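PDB 5EJJ: Ufm1-specific protease from Caenorhabditis elegans, which cleaves the peptide bond at the C-terminal glycine of the ubiquitin-like modifier UFM1 as a thiol protease, and is needed to localise certain odorant receptors to cilia. Local coordinates for residues Q9-N14 with S108-M113; N78-I81 with Q86-P89; F93-T98 with V115-E120; P296-L301 with K324-P329. All coordinates share one frame; numbering follows the deposited sequence.

Contact 1: Q9-N14 with S108-M113; sequences QAMFQN and SEFLDM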
loop_
_atom_site.group_PDB
_atom_site.type_symbol
_atom_site.label_atom_id
_atom_site.label_comp_id
_atom_site.label_asym_id
_atom_site.label_seq_id
_atom_site.Cartn_x
_atom_site.Cartn_y
_atom_site.Cartn_z
ATOM N N GLN A 9 14.938 -9.413 -8.094
ATOM C CA GLN A 9 14.914 -7.953 -8.245
ATOM C C GLN A 9 14.439 -7.336 -6.956
ATOM O O GLN A 9 15.078 -6.421 -6.412
ATOM C CB GLN A 9 13.980 -7.477 -9.366
ATOM C CG GLN A 9 14.257 -8.004 -10.780
ATOM C CD GLN A 9 15.607 -7.568 -11.353
ATOM O OE1 GLN A 9 16.422 -6.923 -10.663
ATOM N NE2 GLN A 9 15.855 -7.927 -12.624
ATOM N N ALA A 10 13.310 -7.860 -6.470
ATOM C CA ALA A 10 12.652 -7.361 -5.265
ATOM C C ALA A 10 13.649 -7.374 -4.109
ATOM O O ALA A 10 13.824 -6.365 -3.418
ATOM C CB ALA A 10 11.459 -8.190 -4.968
ATOM N N MET A 11 14.337 -8.509 -3.945
ATOM C CA MET A 11 15.414 -8.663 -2.962
ATOM C C MET A 11 16.477 -7.585 -3.070
ATOM O O MET A 11 16.752 -6.923 -2.082
ATOM C CB MET A 11 16.080 -10.024 -3.096
ATOM C CG MET A 11 17.271 -10.209 -2.159
ATOM S SD MET A 11 18.076 -11.839 -2.291
ATOM C CE MET A 11 18.644 -11.830 -3.989
ATOM N N PHE A 12 17.070 -7.420 -4.261
ATOM C CA PHE A 12 18.095 -6.402 -4.518
ATOM C C PHE A 12 17.613 -5.026 -4.109
ATOM O O PHE A 12 18.329 -4.260 -3.455
ATOM C CB PHE A 12 18.455 -6.347 -6.003
ATOM C CG PHE A 12 19.104 -7.592 -6.515
ATOM C CD1 PHE A 12 19.940 -8.344 -5.691
ATOM C CD2 PHE A 12 18.866 -8.028 -7.804
ATOM C CE1 PHE A 12 20.529 -9.513 -6.143
ATOM C CE2 PHE A 12 19.450 -9.194 -8.264
ATOM C CZ PHE A 12 20.287 -9.938 -7.427
ATOM N N GLN A 13 16.389 -4.709 -4.507
ATOM C CA GLN A 13 15.801 -3.439 -4.142
ATOM C C GLN A 13 15.672 -3.279 -2.631
ATOM O O GLN A 13 15.711 -2.171 -2.116
ATOM C CB GLN A 13 14.428 -3.309 -4.769
ATOM C CG GLN A 13 13.782 -1.999 -4.456
ATOM C CD GLN A 13 14.565 -0.871 -5.038
ATOM O OE1 GLN A 13 15.110 -0.990 -6.138
ATOM N NE2 GLN A 13 14.646 0.235 -4.309
ATOM N N ASN A 14 15.490 -4.374 -1.908
ATOM C CA ASN A 14 15.381 -4.243 -0.470
ATOM C C ASN A 14 16.724 -3.875 0.124
ATOM O O ASN A 14 16.805 -2.970 0.950
ATOM C CB ASN A 14 14.841 -5.513 0.159
ATOM C CG ASN A 14 13.325 -5.525 0.257
ATOM O OD1 ASN A 14 12.636 -4.571 -0.122
ATOM N ND2 ASN A 14 12.795 -6.629 0.768
ATOM N N SER A 108 22.096 -12.967 -12.675
ATOM C CA SER A 108 23.186 -13.730 -13.265
ATOM C C SER A 108 24.032 -14.437 -12.129
ATOM O O SER A 108 24.096 -15.679 -12.049
ATOM C CB SER A 108 24.004 -12.792 -14.251
ATOM O OG SER A 108 23.298 -11.631 -14.817
ATOM N N GLU A 109 24.613 -13.651 -11.218
ATOM C CA GLU A 109 25.492 -14.190 -10.169
ATOM C C GLU A 109 24.755 -14.941 -9.063
ATOM O O GLU A 109 25.283 -15.914 -8.490
ATOM C CB GLU A 109 26.303 -13.073 -9.505
ATOM C CG GLU A 109 27.279 -12.326 -10.410
ATOM C CD GLU A 109 27.983 -11.175 -9.678
ATOM O OE1 GLU A 109 28.147 -10.077 -10.277
ATOM O OE2 GLU A 109 28.368 -11.379 -8.497
ATOM N N PHE A 110 23.555 -14.451 -8.736
ATOM C CA PHE A 110 22.729 -15.017 -7.660
ATOM C C PHE A 110 22.356 -16.480 -7.922
ATOM O O PHE A 110 22.303 -17.291 -6.999
ATOM C CB PHE A 110 21.458 -14.183 -7.418
ATOM C CG PHE A 110 20.470 -14.851 -6.496
ATOM C CD1 PHE A 110 20.591 -14.719 -5.120
ATOM C CD2 PHE A 110 19.438 -15.636 -7.003
ATOM C CE1 PHE A 110 19.694 -15.344 -4.265
ATOM C CE2 PHE A 110 18.537 -16.277 -6.145
ATOM C CZ PHE A 110 18.666 -16.132 -4.777
ATOM N N LEU A 111 22.088 -16.814 -9.176
ATOM C CA LEU A 111 21.720 -18.177 -9.488
ATOM C C LEU A 111 22.856 -19.176 -9.305
ATOM O O LEU A 111 22.599 -20.336 -8.988
ATOM C CB LEU A 111 21.181 -18.259 -10.897
ATOM C CG LEU A 111 19.890 -17.469 -11.041
ATOM C CD1 LEU A 111 19.430 -17.516 -12.513
ATOM C CD2 LEU A 111 18.807 -17.985 -10.053
ATOM N N ASP A 112 24.099 -18.728 -9.502
ATOM C CA ASP A 112 25.278 -19.605 -9.446
ATOM C C ASP A 112 25.664 -19.913 -8.018
ATOM O O ASP A 112 26.194 -20.987 -7.710
ATOM C CB ASP A 112 26.479 -18.937 -10.105
ATOM C CG ASP A 112 26.303 -18.772 -11.596
ATOM O OD1 ASP A 112 25.975 -17.634 -12.031
ATOM O OD2 ASP A 112 26.489 -19.785 -12.324
ATOM N N MET A 113 25.411 -18.942 -7.153
ATOM C CA MET A 113 25.709 -19.082 -5.747
ATOM C C MET A 113 24.611 -19.830 -4.974
ATOM O O MET A 113 24.824 -20.228 -3.819
ATOM C CB MET A 113 25.909 -17.699 -5.157
ATOM C CG MET A 113 26.968 -17.636 -4.112
ATOM S SD MET A 113 28.271 -16.561 -4.680
ATOM C CE MET A 113 28.844 -17.513 -6.099
#

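Contact 2: N78-I81 with Q86-P89; sequences NLNI and QILP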
loop_
_atom_site.group_PDB
_atom_site.type_symbol
_atom_site.label_atom_id
_atom_site.label_comp_id
_atom_site.label_asym_id
_atom_site.label_seq_id
_atom_site.Cartn_x
_atom_site.Cartn_y
_atom_site.Cartn_z
ATOM N N ASN A 78 17.569 -17.676 6.225
ATOM C CA ASN A 78 18.322 -16.437 6.454
ATOM C C ASN A 78 19.375 -16.248 5.371
ATOM O O ASN A 78 19.466 -17.025 4.418
ATOM C CB ASN A 78 19.017 -16.432 7.817
ATOM C CG ASN A 78 19.800 -17.742 8.105
ATOM O OD1 ASN A 78 20.172 -18.500 7.191
ATOM N ND2 ASN A 78 20.032 -18.009 9.392
ATOM N N LEU A 79 20.191 -15.220 5.518
ATOM C CA LEU A 79 21.118 -14.921 4.452
ATOM C C LEU A 79 22.473 -14.527 4.996
ATOM O O LEU A 79 22.572 -13.955 6.079
ATOM C CB LEU A 79 20.541 -13.848 3.512
ATOM C CG LEU A 79 20.348 -12.433 4.071
ATOM C CD1 LEU A 79 21.557 -11.560 3.805
ATOM C CD2 LEU A 79 19.102 -11.795 3.499
ATOM N N ASN A 80 23.505 -14.859 4.223
ATOM C CA ASN A 80 24.880 -14.522 4.546
ATOM C C ASN A 80 25.525 -13.727 3.427
ATOM O O ASN A 80 25.667 -14.228 2.315
ATOM C CB ASN A 80 25.687 -15.791 4.754
ATOM C CG ASN A 80 26.938 -15.539 5.538
ATOM O OD1 ASN A 80 27.290 -14.383 5.794
ATOM N ND2 ASN A 80 27.620 -16.617 5.939
ATOM N N ILE A 81 25.921 -12.496 3.716
ATOM C CA ILE A 81 26.561 -11.657 2.707
ATOM C C ILE A 81 28.091 -11.637 2.817
ATOM O O ILE A 81 28.647 -11.211 3.839
ATOM C CB ILE A 81 26.073 -10.219 2.795
ATOM C CG1 ILE A 81 24.570 -10.142 2.574
ATOM C CG2 ILE A 81 26.787 -9.363 1.770
ATOM C CD1 ILE A 81 24.075 -8.702 2.546
ATOM N N GLN A 86 26.498 -11.770 10.528
ATOM C CA GLN A 86 26.051 -12.570 11.661
ATOM C C GLN A 86 24.856 -13.444 11.304
ATOM O O GLN A 86 23.946 -13.005 10.608
ATOM C CB GLN A 86 25.804 -11.694 12.878
ATOM C CG GLN A 86 27.089 -11.011 13.331
ATOM C CD GLN A 86 27.076 -10.613 14.794
ATOM O OE1 GLN A 86 26.249 -11.097 15.574
ATOM N NE2 GLN A 86 27.998 -9.722 15.177
ATOM N N ILE A 87 24.880 -14.695 11.740
ATOM C CA ILE A 87 23.824 -15.632 11.382
ATOM C C ILE A 87 23.038 -16.079 12.599
ATOM O O ILE A 87 23.614 -16.514 13.592
ATOM C CB ILE A 87 24.377 -16.890 10.693
ATOM C CG1 ILE A 87 25.234 -16.520 9.475
ATOM C CG2 ILE A 87 23.247 -17.854 10.336
ATOM C CD1 ILE A 87 24.580 -15.579 8.510
ATOM N N LEU A 88 21.719 -15.990 12.498
ATOM C CA LEU A 88 20.815 -16.323 13.587
ATOM C C LEU A 88 19.954 -17.500 13.135
ATOM O O LEU A 88 19.029 -17.327 12.336
ATOM C CB LEU A 88 19.947 -15.096 13.866
ATOM C CG LEU A 88 18.933 -14.961 14.996
ATOM C CD1 LEU A 88 17.756 -15.972 14.904
ATOM C CD2 LEU A 88 19.648 -15.012 16.342
ATOM N N PRO A 89 20.238 -18.706 13.645
ATOM C CA PRO A 89 19.470 -19.864 13.153
ATOM C C PRO A 89 18.024 -19.767 13.609
ATOM O O PRO A 89 17.798 -19.450 14.777
ATOM C CB PRO A 89 20.154 -21.053 13.833
ATOM C CG PRO A 89 20.716 -20.481 15.106
ATOM C CD PRO A 89 21.086 -19.040 14.803
#

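Contact 3: F93-T98 with V115-E120; sequences FTLQLT and VMFNNE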
loop_
_atom_site.group_PDB
_atom_site.type_symbol
_atom_site.label_atom_id
_atom_site.label_comp_id
_atom_site.label_asym_id
_atom_site.label_seq_id
_atom_site.Cartn_x
_atom_site.Cartn_y
_atom_site.Cartn_z
ATOM N N PHE A 93 17.218 -22.949 5.090
ATOM C CA PHE A 93 18.321 -22.683 4.150
ATOM C C PHE A 93 19.012 -21.358 4.439
ATOM O O PHE A 93 18.520 -20.547 5.239
ATOM C CB PHE A 93 17.857 -22.708 2.697
ATOM C CG PHE A 93 16.868 -21.637 2.359
ATOM C CD1 PHE A 93 17.287 -20.342 2.088
ATOM C CD2 PHE A 93 15.508 -21.928 2.303
ATOM C CE1 PHE A 93 16.377 -19.359 1.795
ATOM C CE2 PHE A 93 14.584 -20.942 2.001
ATOM C CZ PHE A 93 15.023 -19.654 1.748
ATOM N N THR A 94 20.154 -21.139 3.787
ATOM C CA THR A 94 20.795 -19.820 3.811
ATOM C C THR A 94 21.130 -19.312 2.408
ATOM O O THR A 94 21.764 -20.016 1.614
ATOM C CB THR A 94 22.056 -19.777 4.693
ATOM O OG1 THR A 94 21.728 -20.213 6.022
ATOM C CG2 THR A 94 22.574 -18.357 4.764
ATOM N N LEU A 95 20.681 -18.103 2.088
ATOM C CA LEU A 95 21.077 -17.499 0.825
ATOM C C LEU A 95 22.544 -17.089 0.934
ATOM O O LEU A 95 22.980 -16.526 1.960
ATOM C CB LEU A 95 20.216 -16.281 0.478
ATOM C CG LEU A 95 18.713 -16.455 0.250
ATOM C CD1 LEU A 95 18.106 -15.102 -0.074
ATOM C CD2 LEU A 95 18.443 -17.439 -0.860
ATOM N N GLN A 96 23.312 -17.386 -0.112
ATOM C CA GLN A 96 24.683 -16.906 -0.170
ATOM C C GLN A 96 24.737 -15.679 -1.054
ATOM O O GLN A 96 24.251 -15.692 -2.180
ATOM C CB GLN A 96 25.609 -18.004 -0.668
ATOM C CG GLN A 96 25.613 -19.220 0.248
ATOM C CD GLN A 96 26.025 -18.871 1.666
ATOM O OE1 GLN A 96 26.824 -17.955 1.893
ATOM N NE2 GLN A 96 25.475 -19.599 2.633
ATOM N N LEU A 97 25.293 -14.605 -0.524
ATOM C CA LEU A 97 25.240 -13.327 -1.214
ATOM C C LEU A 97 26.583 -12.622 -1.180
ATOM O O LEU A 97 27.397 -12.868 -0.288
ATOM C CB LEU A 97 24.200 -12.419 -0.561
ATOM C CG LEU A 97 22.735 -12.827 -0.549
ATOM C CD1 LEU A 97 21.907 -11.673 0.007
ATOM C CD2 LEU A 97 22.271 -13.223 -1.934
ATOM N N THR A 98 26.807 -11.742 -2.150
ATOM C CA THR A 98 28.008 -10.925 -2.183
ATOM C C THR A 98 27.575 -9.480 -2.360
ATOM O O THR A 98 26.467 -9.220 -2.851
ATOM C CB THR A 98 28.901 -11.296 -3.365
ATOM O OG1 THR A 98 28.382 -10.696 -4.559
ATOM C CG2 THR A 98 28.960 -12.811 -3.539
ATOM N N VAL A 115 22.023 -22.751 -5.995
ATOM C CA VAL A 115 21.526 -23.678 -7.025
ATOM C C VAL A 115 20.051 -24.086 -6.915
ATOM O O VAL A 115 19.399 -24.335 -7.937
ATOM C CB VAL A 115 22.430 -24.950 -7.200
ATOM C CG1 VAL A 115 23.876 -24.559 -7.316
ATOM C CG2 VAL A 115 22.248 -25.907 -6.060
ATOM N N MET A 116 19.511 -24.158 -5.704
ATOM C CA MET A 116 18.137 -24.613 -5.606
ATOM C C MET A 116 17.099 -23.508 -5.827
ATOM O O MET A 116 15.905 -23.786 -5.910
ATOM C CB MET A 116 17.871 -25.446 -4.345
ATOM C CG MET A 116 18.072 -24.759 -3.014
ATOM S SD MET A 116 17.324 -25.759 -1.689
ATOM C CE MET A 116 18.057 -25.014 -0.225
ATOM N N PHE A 117 17.551 -22.269 -5.995
ATOM C CA PHE A 117 16.616 -21.173 -6.249
ATOM C C PHE A 117 16.397 -20.836 -7.712
ATOM O O PHE A 117 17.307 -20.974 -8.521
ATOM C CB PHE A 117 17.027 -19.930 -5.476
ATOM C CG PHE A 117 16.821 -20.075 -4.019
ATOM C CD1 PHE A 117 17.714 -20.816 -3.261
ATOM C CD2 PHE A 117 15.705 -19.532 -3.409
ATOM C CE1 PHE A 117 17.519 -20.985 -1.917
ATOM C CE2 PHE A 117 15.505 -19.696 -2.054
ATOM C CZ PHE A 117 16.412 -20.427 -1.307
ATOM N N ASN A 118 15.181 -20.390 -8.030
ATOM C CA ASN A 118 14.816 -19.920 -9.365
ATOM C C ASN A 118 14.273 -18.520 -9.315
ATOM O O ASN A 118 13.357 -18.271 -8.564
ATOM C CB ASN A 118 13.711 -20.779 -9.947
ATOM C CG ASN A 118 14.209 -22.089 -10.483
ATOM O OD1 ASN A 118 14.868 -22.857 -9.773
ATOM N ND2 ASN A 118 13.889 -22.370 -11.748
ATOM N N ASN A 119 14.805 -17.609 -10.129
ATOM C CA ASN A 119 14.247 -16.257 -10.217
ATOM C C ASN A 119 12.845 -16.177 -10.832
ATOM O O ASN A 119 12.548 -16.845 -11.809
ATOM C CB ASN A 119 15.162 -15.321 -10.988
ATOM C CG ASN A 119 14.587 -13.930 -11.074
ATOM O OD1 ASN A 119 14.649 -13.165 -10.119
ATOM N ND2 ASN A 119 13.980 -13.611 -12.199
ATOM N N GLU A 120 11.990 -15.340 -10.274
ATOM C CA GLU A 120 10.622 -15.302 -10.731
ATOM C C GLU A 120 10.005 -13.997 -10.308
ATOM O O GLU A 120 10.343 -13.467 -9.257
ATOM C CB GLU A 120 9.859 -16.468 -10.130
ATOM C CG GLU A 120 8.404 -16.200 -9.788
ATOM C CD GLU A 120 7.636 -17.494 -9.529
ATOM O OE1 GLU A 120 7.724 -18.388 -10.420
ATOM O OE2 GLU A 120 6.975 -17.612 -8.448
#

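Contact 4: P296-L301 with K324-P329; sequences PGWVSL and KLFNLP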
loop_
_atom_site.group_PDB
_atom_site.type_symbol
_atom_site.label_atom_id
_atom_site.label_comp_id
_atom_site.label_asym_id
_atom_site.label_seq_id
_atom_site.Cartn_x
_atom_site.Cartn_y
_atom_site.Cartn_z
ATOM N N PRO A 296 5.328 -0.009 -1.253
ATOM C CA PRO A 296 5.718 -0.019 -2.667
ATOM C C PRO A 296 6.538 -1.262 -2.978
ATOM O O PRO A 296 7.517 -1.547 -2.281
ATOM C CB PRO A 296 6.577 1.248 -2.800
ATOM C CG PRO A 296 7.043 1.536 -1.417
ATOM C CD PRO A 296 5.860 1.177 -0.559
ATOM N N GLY A 297 6.107 -2.012 -3.983
ATOM C CA GLY A 297 6.865 -3.151 -4.450
ATOM C C GLY A 297 6.339 -4.455 -3.920
ATOM O O GLY A 297 6.452 -5.493 -4.583
ATOM N N TRP A 298 5.777 -4.394 -2.714
ATOM C CA TRP A 298 5.287 -5.579 -1.999
ATOM C C TRP A 298 4.092 -6.296 -2.649
ATOM O O TRP A 298 3.242 -5.672 -3.274
ATOM C CB TRP A 298 4.897 -5.173 -0.592
ATOM C CG TRP A 298 6.027 -4.978 0.327
ATOM C CD1 TRP A 298 7.235 -4.440 0.045
ATOM C CD2 TRP A 298 6.055 -5.343 1.706
ATOM N NE1 TRP A 298 8.028 -4.437 1.177
ATOM C CE2 TRP A 298 7.320 -4.991 2.206
ATOM C CE3 TRP A 298 5.129 -5.937 2.566
ATOM C CZ2 TRP A 298 7.680 -5.216 3.518
ATOM C CZ3 TRP A 298 5.485 -6.151 3.856
ATOM C CH2 TRP A 298 6.749 -5.796 4.328
ATOM N N VAL A 299 4.017 -7.605 -2.486
ATOM C CA VAL A 299 2.926 -8.354 -3.091
ATOM C C VAL A 299 2.140 -9.117 -2.041
ATOM O O VAL A 299 1.276 -9.927 -2.362
ATOM C CB VAL A 299 3.430 -9.346 -4.130
ATOM C CG1 VAL A 299 4.069 -8.617 -5.239
ATOM C CG2 VAL A 299 4.430 -10.290 -3.495
ATOM N N SER A 300 2.454 -8.871 -0.777
ATOM C CA SER A 300 1.633 -9.339 0.313
ATOM C C SER A 300 1.611 -8.147 1.271
ATOM O O SER A 300 2.538 -7.331 1.252
ATOM C CB SER A 300 2.241 -10.611 0.922
ATOM O OG SER A 300 1.774 -10.874 2.247
ATOM N N LEU A 301 0.555 -8.041 2.083
ATOM C CA LEU A 301 0.324 -6.883 2.943
ATOM C C LEU A 301 1.247 -6.845 4.152
ATOM O O LEU A 301 1.908 -7.830 4.461
ATOM C CB LEU A 301 -1.130 -6.879 3.405
ATOM C CG LEU A 301 -2.169 -6.823 2.281
ATOM C CD1 LEU A 301 -3.555 -7.163 2.798
ATOM C CD2 LEU A 301 -2.170 -5.438 1.638
ATOM N N LYS A 324 13.497 1.034 8.292
ATOM C CA LYS A 324 14.724 0.244 8.310
ATOM C C LYS A 324 14.444 -1.245 8.506
ATOM O O LYS A 324 15.126 -2.100 7.930
ATOM C CB LYS A 324 15.678 0.761 9.405
ATOM C CG LYS A 324 16.408 2.028 9.015
ATOM C CD LYS A 324 17.155 2.649 10.178
ATOM C CE LYS A 324 17.321 4.162 9.961
ATOM N NZ LYS A 324 17.934 4.845 11.138
ATOM N N LEU A 325 13.458 -1.555 9.342
ATOM C CA LEU A 325 13.189 -2.937 9.689
ATOM C C LEU A 325 12.583 -3.675 8.511
ATOM O O LEU A 325 12.952 -4.830 8.236
ATOM C CB LEU A 325 12.267 -3.016 10.888
ATOM C CG LEU A 325 12.916 -2.697 12.228
ATOM C CD1 LEU A 325 11.850 -2.709 13.320
ATOM C CD2 LEU A 325 14.007 -3.708 12.524
ATOM N N PHE A 326 11.680 -2.995 7.806
ATOM C CA PHE A 326 10.993 -3.580 6.663
ATOM C C PHE A 326 11.601 -3.205 5.313
ATOM O O PHE A 326 10.969 -3.388 4.270
ATOM C CB PHE A 326 9.514 -3.234 6.716
ATOM C CG PHE A 326 8.818 -3.882 7.853
ATOM C CD1 PHE A 326 8.296 -3.128 8.890
ATOM C CD2 PHE A 326 8.747 -5.267 7.924
ATOM C CE1 PHE A 326 7.697 -3.744 9.950
ATOM C CE2 PHE A 326 8.147 -5.882 8.976
ATOM C CZ PHE A 326 7.627 -5.134 9.990
ATOM N N ASN A 327 12.839 -2.709 5.352
ATOM C CA ASN A 327 13.586 -2.270 4.176
ATOM C C ASN A 327 12.742 -1.403 3.262
ATOM O O ASN A 327 12.752 -1.597 2.044
ATOM C CB ASN A 327 14.150 -3.444 3.387
ATOM C CG ASN A 327 15.139 -4.270 4.181
ATOM O OD1 ASN A 327 15.572 -5.332 3.735
ATOM N ND2 ASN A 327 15.494 -3.802 5.365
ATOM N N LEU A 328 11.986 -0.478 3.843
ATOM C CA LEU A 328 11.252 0.482 3.044
ATOM C C LEU A 328 12.217 1.564 2.565
ATOM O O LEU A 328 13.323 1.692 3.100
ATOM C CB LEU A 328 10.124 1.083 3.860
ATOM C CG LEU A 328 9.196 0.025 4.442
ATOM C CD1 LEU A 328 8.035 0.672 5.213
ATOM C CD2 LEU A 328 8.695 -0.866 3.338
ATOM N N PRO A 329 11.823 2.334 1.536
ATOM C CA PRO A 329 12.732 3.359 1.007
ATOM C C PRO A 329 12.578 4.675 1.763
ATOM O O PRO A 329 11.467 4.989 2.201
ATOM C CB PRO A 329 12.261 3.514 -0.437
ATOM C CG PRO A 329 10.779 3.221 -0.381
ATOM C CD PRO A 329 10.569 2.245 0.759
#

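Contact 1: Q9-N14 with S108-M113
The ring of Phe12 meets Phe110 with its edge. CB of Phe110 lies near the plane of the Phe12 ring, 4.4 Å from CZ of Phe12, the far corner of that ring. OE1 of Gln9, about one helical turn earlier, is also at the rim of this ring and in its plane. The Phe110 ring is approached by Met11. Methyl CE of Met11 is 3.7 Å from CD1 of Phe110 and equally far from CE1 of that ring. It comes in at a slant, neither squarely over the face nor at the edge. The sulfur stands further back, with SD of Met11 5.2 Å from the centroid of the Phe110 ring and 44° off its normal.

This Met-aromatic contact joins helix 8-19 to helix 107-113, the latter within the N-terminal MPN domain. The backbones stay well apart: CA of Phe12 and CA of Phe110 are 10.3 Å from each other. Side chains span the distance. Met11 has CG anti to the backbone N (chi1 176°) and runs out straight as far as SD, then bends at chi3 (62°) to CE. All three residues are buried. Leu95 of strand 94-97 touches both Met11 and Phe110, and Leu97 adds to the packing on Phe110. Met101 of helix 99-104 packs against both Phe12 and Phe110.

Contact 2: N78-I81 with Q86-P89
Asn78 reaches across to Leu88 with its side-chain amide. ND2 of Asn78 donates a hydrogen bond to the backbone O of Leu88 at 3.2 Å. The bond is bent, with an N-H...O angle of 141°. The acceptor lies close to the amide plane of Asn78, but the donor sits well above the carbonyl plane of Leu88 and not on a lone pair. A chi1 of 48° places the amide here, with CG between the backbone N and the carbonyl carbon. The other end of the same amide is held too, since OD1 of Asn78 is hydrogen-bonded to OG1 of Thr94. Two partners thus fix the rotation of a buried amide. CG2 of Ile87 packs beside ND2 of Asn78 at 3.4 Å.

Replacing Asn78 by alanine removes the amide, which would probably leave Leu88 O and Thr94 OG1 without this partner and segment 86-89 less firmly tied to the strand.

The other half lies toward solvent, and its touches are van der Waals only. Ile87 is exposed and Asn80 partly so. CD1 of Ile87 lies 3.5 Å from O of the buried Leu79 and 3.8 Å from CG of Asn80. The Asn80 and Ile87 side chains cross at about a right angle. The polar end of Asn80 is engaged elsewhere, with OD1 bonded to OG of Ser85. Pro89 lies at the exposed margin.

Strands 74-81 and 94-97 are parallel neighbours in the MPN-domain sheet. A side-chain amide on one strand here ties down the crossover loop that leads to the next.

Contact 3: F93-T98 with V115-E120
Phe93 and Phe117 form a T-shaped pair between two sheets of the N-terminal region. Strand 94-97 is an outermost strand of the four-stranded mixed sheet of the MPN domain. Strand 117-119 pairs with strand 4-6 in a small parallel sheet. Helices 99-104 and 107-113 lie between the two strands in the chain. Side chains alone make the contact.

The main bump is the tip of Phe117. It enters the hollow formed by the face of Phe93 and a methyl of Leu95. CZ of Phe117 is directed at one face of Phe93, set off toward the rim, and the nearest ring atom is CE1 of Phe93 at 3.3 Å. The ring centroids are 4.8 Å apart and the planes stand at 71°. Leu95 forms the second wall: its CD2 sits over a face of Phe117, 3.8 Å from the centroid of that ring and 18° off the normal, a CH-pi contact. Phe117 is therefore met on a face by Leu95 and at an edge by Phe93, two residues apart in segment 93-98. Trp4 joins the cluster, edge-to-face with Phe93 and ring to ring with Phe117.

With an alanine in place of Phe93, the tip of Phe117 would probably lose the face it points at, and Trp4 one of its aromatic partners.

Phe93 reaches its place with CG between backbone N and carbonyl carbon (chi1 64°). The extended Met116 brings its end methyl to the base of that side chain, CE of Met116 3.7 Å from CB of Phe93.

Contact 4: P296-L301 with K324-P329
Trp298 lies with its indole against Phe326 and Leu328. From CB the side chain starts toward the 324-329 segment, with CG anti to the carbonyl carbon (chi1 -77°). The first ring atom to find a partner is NE1, which lies 4.2 Å from methyl CD2 of Leu328. The next is CZ2, whose nearest neighbour is the backbone O of Phe326 at 3.8 Å; this oxygen lies at the indole edge, in the ring plane. CB of Phe326 is 4.2 Å from the same CZ2. At the tip, CH2 of Trp298 stands 4.1 Å from CD2 of Phe326. The two aromatic side chains cross at about a right angle. The carbonyl oxygens of Ser300 and Leu301 also lie at the edge of the indole, and His48 meets its ring.

Beside this, the rings of Pro296 and Pro329 touch, CG of Pro296 to CD of Pro329 at 4.2 Å. The contact thus sets the loop between strands 289-293 and 302-306 against the residues that follow helix 312-325. Its chemistry is almost wholly apolar, which suggests that van der Waals packing, not directed bonds, joins the two segments here.

In the fold
Contacts 1 and 3 are the buried pair, their centres 8 Å apart, and they share a core. Strand 94-97 serves both, packing on the helices of contact 1 and on Phe117 in contact 3, so helices and sheet meet there through sulfur, rings and methyls. Contact 2 is partly exposed and relies on an amide hydrogen bond. It adjoins contact 3 through neighbouring parallel strands, where Asn78 O probably accepts a hydrogen bond from Leu95 N, 2.8 Å away. Contact 4 lies nearer the centre of the chain, in the region related to the UfSP2 N-terminal part, and is also only partly buried. It joins loops rather than sheet elements and touches contact 1 where Asn14 packs on Asn327. All four lie away from the probable catalytic residues.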